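Local coordinates for protein sulfatase (Bacteroides fragilis CAG:558, PDB 6USS) that probably hydrolyses sulfate esters as a calcium-dependent arylsulfatase of the gut microbiome, here with its catalytic residue replaced, at residues Pro90-Leu95 / Lys165-Ala170. The protein carries 1 engineered substitution. Sequence-based numbering, arbitrary orientation.
Sequences PTRCSL and KAHFGA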
ATOM      1  N   PRO A  90     -19.723  -7.336  -9.956  1.00 19.14           N
ATOM      2  CA  PRO A  90     -19.127  -8.284 -10.914  1.00 18.61           C
ATOM      3  C   PRO A  90     -18.230  -7.618 -11.932  1.00 19.09           C
ATOM      4  O   PRO A  90     -17.201  -8.196 -12.304  1.00 18.82           O
ATOM      5  CB  PRO A  90     -20.346  -8.949 -11.569  1.00 13.37           C
ATOM      6  CG  PRO A  90     -21.468  -8.019 -11.328  1.00 21.06           C
ATOM      7  CD  PRO A  90     -21.193  -7.446  -9.956  1.00 18.75           C
ATOM      8  N   THR A  91     -18.577  -6.412 -12.386  1.00 16.59           N
ATOM      9  CA  THR A  91     -17.744  -5.744 -13.381  1.00 17.98           C
ATOM     10  C   THR A  91     -16.384  -5.372 -12.802  1.00 21.48           C
ATOM     11  O   THR A  91     -15.339  -5.674 -13.396  1.00 18.30           O
ATOM     12  CB  THR A  91     -18.455  -4.508 -13.920  1.00 17.24           C
ATOM     13  OG1 THR A  91     -19.609  -4.923 -14.662  1.00 17.62           O
ATOM     14  CG2 THR A  91     -17.529  -3.708 -14.828  1.00 12.03           C
ATOM     15  N   ARG A  92     -16.373  -4.741 -11.626  1.00 19.69           N
ATOM     16  CA  ARG A  92     -15.112  -4.247 -11.088  1.00 22.60           C
ATOM     17  C   ARG A  92     -14.191  -5.395 -10.679  1.00 21.80           C
ATOM     18  O   ARG A  92     -12.980  -5.336 -10.927  1.00 15.10           O
ATOM     19  CB  ARG A  92     -15.384  -3.277  -9.933  1.00 19.94           C
ATOM     20  CG  ARG A  92     -15.738  -1.854 -10.426  1.00 16.88           C
ATOM     21  CD  ARG A  92     -16.655  -1.088  -9.485  1.00 16.09           C
ATOM     22  NE  ARG A  92     -17.409  -0.046 -10.177  1.00 21.00           N
ATOM     23  CZ  ARG A  92     -16.919   1.145 -10.516  1.00 22.22           C
ATOM     24  NH1 ARG A  92     -15.658   1.452 -10.222  1.00 20.98           N
ATOM     25  NH2 ARG A  92     -17.694   2.034 -11.145  1.00 19.01           N
ATOM     26  N   CYS A  93     -14.753  -6.463 -10.087  1.00 20.75           N
ATOM     27  CA  CYS A  93     -13.950  -7.630  -9.718  1.00 14.60           C
ATOM     28  C   CYS A  93     -13.403  -8.366 -10.945  1.00 20.40           C
ATOM     29  O   CYS A  93     -12.289  -8.898 -10.904  1.00 16.34           O
ATOM     30  CB  CYS A  93     -14.784  -8.576  -8.864  1.00 14.13           C
ATOM     31  SG  CYS A  93     -15.132  -7.934  -7.234  1.00 17.28           S
ATOM     32  N   SER A  94     -14.163  -8.400 -12.038  1.00 16.31           N
ATOM     33  CA  SER A  94     -13.648  -8.973 -13.271  1.00 16.49           C
ATOM     34  C   SER A  94     -12.483  -8.155 -13.819  1.00 21.66           C
ATOM     35  O   SER A  94     -11.502  -8.721 -14.322  1.00 17.72           O
ATOM     36  CB  SER A  94     -14.772  -9.077 -14.301  1.00 18.64           C
ATOM     37  OG  SER A  94     -15.700 -10.100 -13.938  1.00 16.88           O
ATOM     38  N   LEU A  95     -12.586  -6.821 -13.751  1.00 17.39           N
ATOM     39  CA  LEU A  95     -11.505  -5.950 -14.193  1.00 12.71           C
ATOM     40  C   LEU A  95     -10.225  -6.234 -13.423  1.00 22.11           C
ATOM     41  O   LEU A  95      -9.149  -6.415 -14.012  1.00 17.89           O
ATOM     42  CB  LEU A  95     -11.901  -4.488 -13.999  1.00 16.85           C
ATOM     43  CG  LEU A  95     -10.713  -3.519 -13.995  1.00 14.07           C
ATOM     44  CD1 LEU A  95     -10.208  -3.278 -15.406  1.00 10.54           C
ATOM     45  CD2 LEU A  95     -11.081  -2.221 -13.314  1.00 12.29           C
ATOM     46  N   LYS A 165     -13.955   5.278  -6.441  1.00 16.21           N
ATOM     47  CA  LYS A 165     -14.700   4.089  -6.040  1.00 16.13           C
ATOM     48  C   LYS A 165     -13.867   2.830  -6.253  1.00 19.26           C
ATOM     49  O   LYS A 165     -13.477   2.518  -7.381  1.00 19.99           O
ATOM     50  CB  LYS A 165     -16.003   3.998  -6.830  1.00 15.95           C
ATOM     51  CG  LYS A 165     -16.611   2.614  -6.881  1.00 17.22           C
ATOM     52  CD  LYS A 165     -18.107   2.715  -7.116  1.00 19.14           C
ATOM     53  CE  LYS A 165     -18.694   1.361  -7.480  1.00 20.55           C
ATOM     54  NZ  LYS A 165     -20.098   1.510  -7.932  1.00 17.89           N
ATOM     55  N   ALA A 166     -13.597   2.101  -5.171  1.00 17.53           N
ATOM     56  CA  ALA A 166     -12.872   0.830  -5.274  1.00 16.67           C
ATOM     57  C   ALA A 166     -13.880  -0.313  -5.337  1.00 19.58           C
ATOM     58  O   ALA A 166     -14.047  -0.948  -6.383  1.00 18.56           O
ATOM     59  CB  ALA A 166     -11.887   0.680  -4.115  1.00 15.44           C
ATOM     60  N   HIS A 167     -14.559  -0.582  -4.223  1.00 22.23           N
ATOM     61  CA  HIS A 167     -15.676  -1.521  -4.211  1.00 20.56           C
ATOM     62  C   HIS A 167     -15.228  -2.921  -4.656  1.00 19.14           C
ATOM     63  O   HIS A 167     -15.871  -3.573  -5.473  1.00 18.71           O
ATOM     64  CB  HIS A 167     -16.804  -0.967  -5.088  1.00 17.50           C
ATOM     65  CG  HIS A 167     -18.139  -1.612  -4.870  1.00 24.32           C
ATOM     66  ND1 HIS A 167     -19.138  -1.604  -5.827  1.00 27.22           N
ATOM     67  CD2 HIS A 167     -18.643  -2.277  -3.806  1.00 22.29           C
ATOM     68  CE1 HIS A 167     -20.200  -2.240  -5.359  1.00 19.07           C
ATOM     69  NE2 HIS A 167     -19.927  -2.652  -4.134  1.00 19.90           N
ATOM     70  N   PHE A 168     -14.089  -3.375  -4.124  1.00 17.49           N
ATOM     71  CA  PHE A 168     -13.507  -4.673  -4.473  1.00 15.53           C
ATOM     72  C   PHE A 168     -13.765  -5.749  -3.430  1.00 22.27           C
ATOM     73  O   PHE A 168     -13.766  -6.937  -3.771  1.00 21.04           O
ATOM     74  CB  PHE A 168     -11.984  -4.579  -4.639  1.00 15.38           C
ATOM     75  CG  PHE A 168     -11.530  -3.728  -5.798  1.00 17.67           C
ATOM     76  CD1 PHE A 168     -12.005  -3.954  -7.088  1.00 13.81           C
ATOM     77  CD2 PHE A 168     -10.604  -2.702  -5.593  1.00 16.21           C
ATOM     78  CE1 PHE A 168     -11.574  -3.161  -8.157  1.00 17.37           C
ATOM     79  CE2 PHE A 168     -10.162  -1.907  -6.662  1.00 20.40           C
ATOM     80  CZ  PHE A 168     -10.649  -2.131  -7.940  1.00 17.00           C
ATOM     81  N   GLY A 169     -13.928  -5.363  -2.163  1.00 20.92           N
ATOM     82  CA  GLY A 169     -14.145  -6.319  -1.097  1.00 17.93           C
ATOM     83  C   GLY A 169     -15.120  -5.759  -0.083  1.00 19.03           C
ATOM     84  O   GLY A 169     -15.282  -4.542   0.052  1.00 22.55           O
ATOM     85  N   ALA A 170     -15.789  -6.665   0.618  1.00 15.91           N
ATOM     86  CA  ALA A 170     -16.756  -6.222   1.605  1.00 18.85           C
ATOM     87  C   ALA A 170     -16.037  -5.505   2.737  1.00 16.98           C
ATOM     88  O   ALA A 170     -14.829  -5.655   2.924  1.00 18.94           O
ATOM     89  CB  ALA A 170     -17.568  -7.404   2.142  1.00 16.29           C
TER
HETATM   90  O   HOH W   1     -13.637   0.346  -8.852  1.00 14.51           O
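Arg92 and Lys165, two like charges, meet at close quarters: the extended lysine crosses the arginine at about a right angle, its CE lying over one guanidinium face, offset toward the rim and 3.3 Å from Arg92 NE. Lys165 CG stands anti to the backbone N (chi1 159°), and the straight chain beyond it carries NZ to 3.8 Å from Arg92 NE. Nearby acids probably make this pairing tolerable. Arg92 NE hydrogen-bonds Asp322 OD2 and NH2 hydrogen-bonds Asp42 OD1, while Lys165 NZ forms a salt bridge with Asp42 and a hydrogen bond to Gly193 O. Asp42 and Asp322 bind the calcium ion, which places Arg92 and Lys165, through these bonds, in what is probably its second shell in this alkaline phosphatase-like sulfatase fold, where helix 88-97 begins at the engineered Cys88 and the loop 165-170 follows strand 159-164. At the guanidinium edge, a water in plane accepts from Arg92 NH1 at 2.7 Å and donates to Lys165 O and Ala166 O, bridging the arginine tip to two loop carbonyls. Ala166 O also sits 3.6 Å above the Phe168 ring, over its centre. Arg92 O lies at the edge of that ring, near its plane, 3.8 Å from Phe168 CE1, and Cys93 SG lies 3.9 Å from Phe168 O.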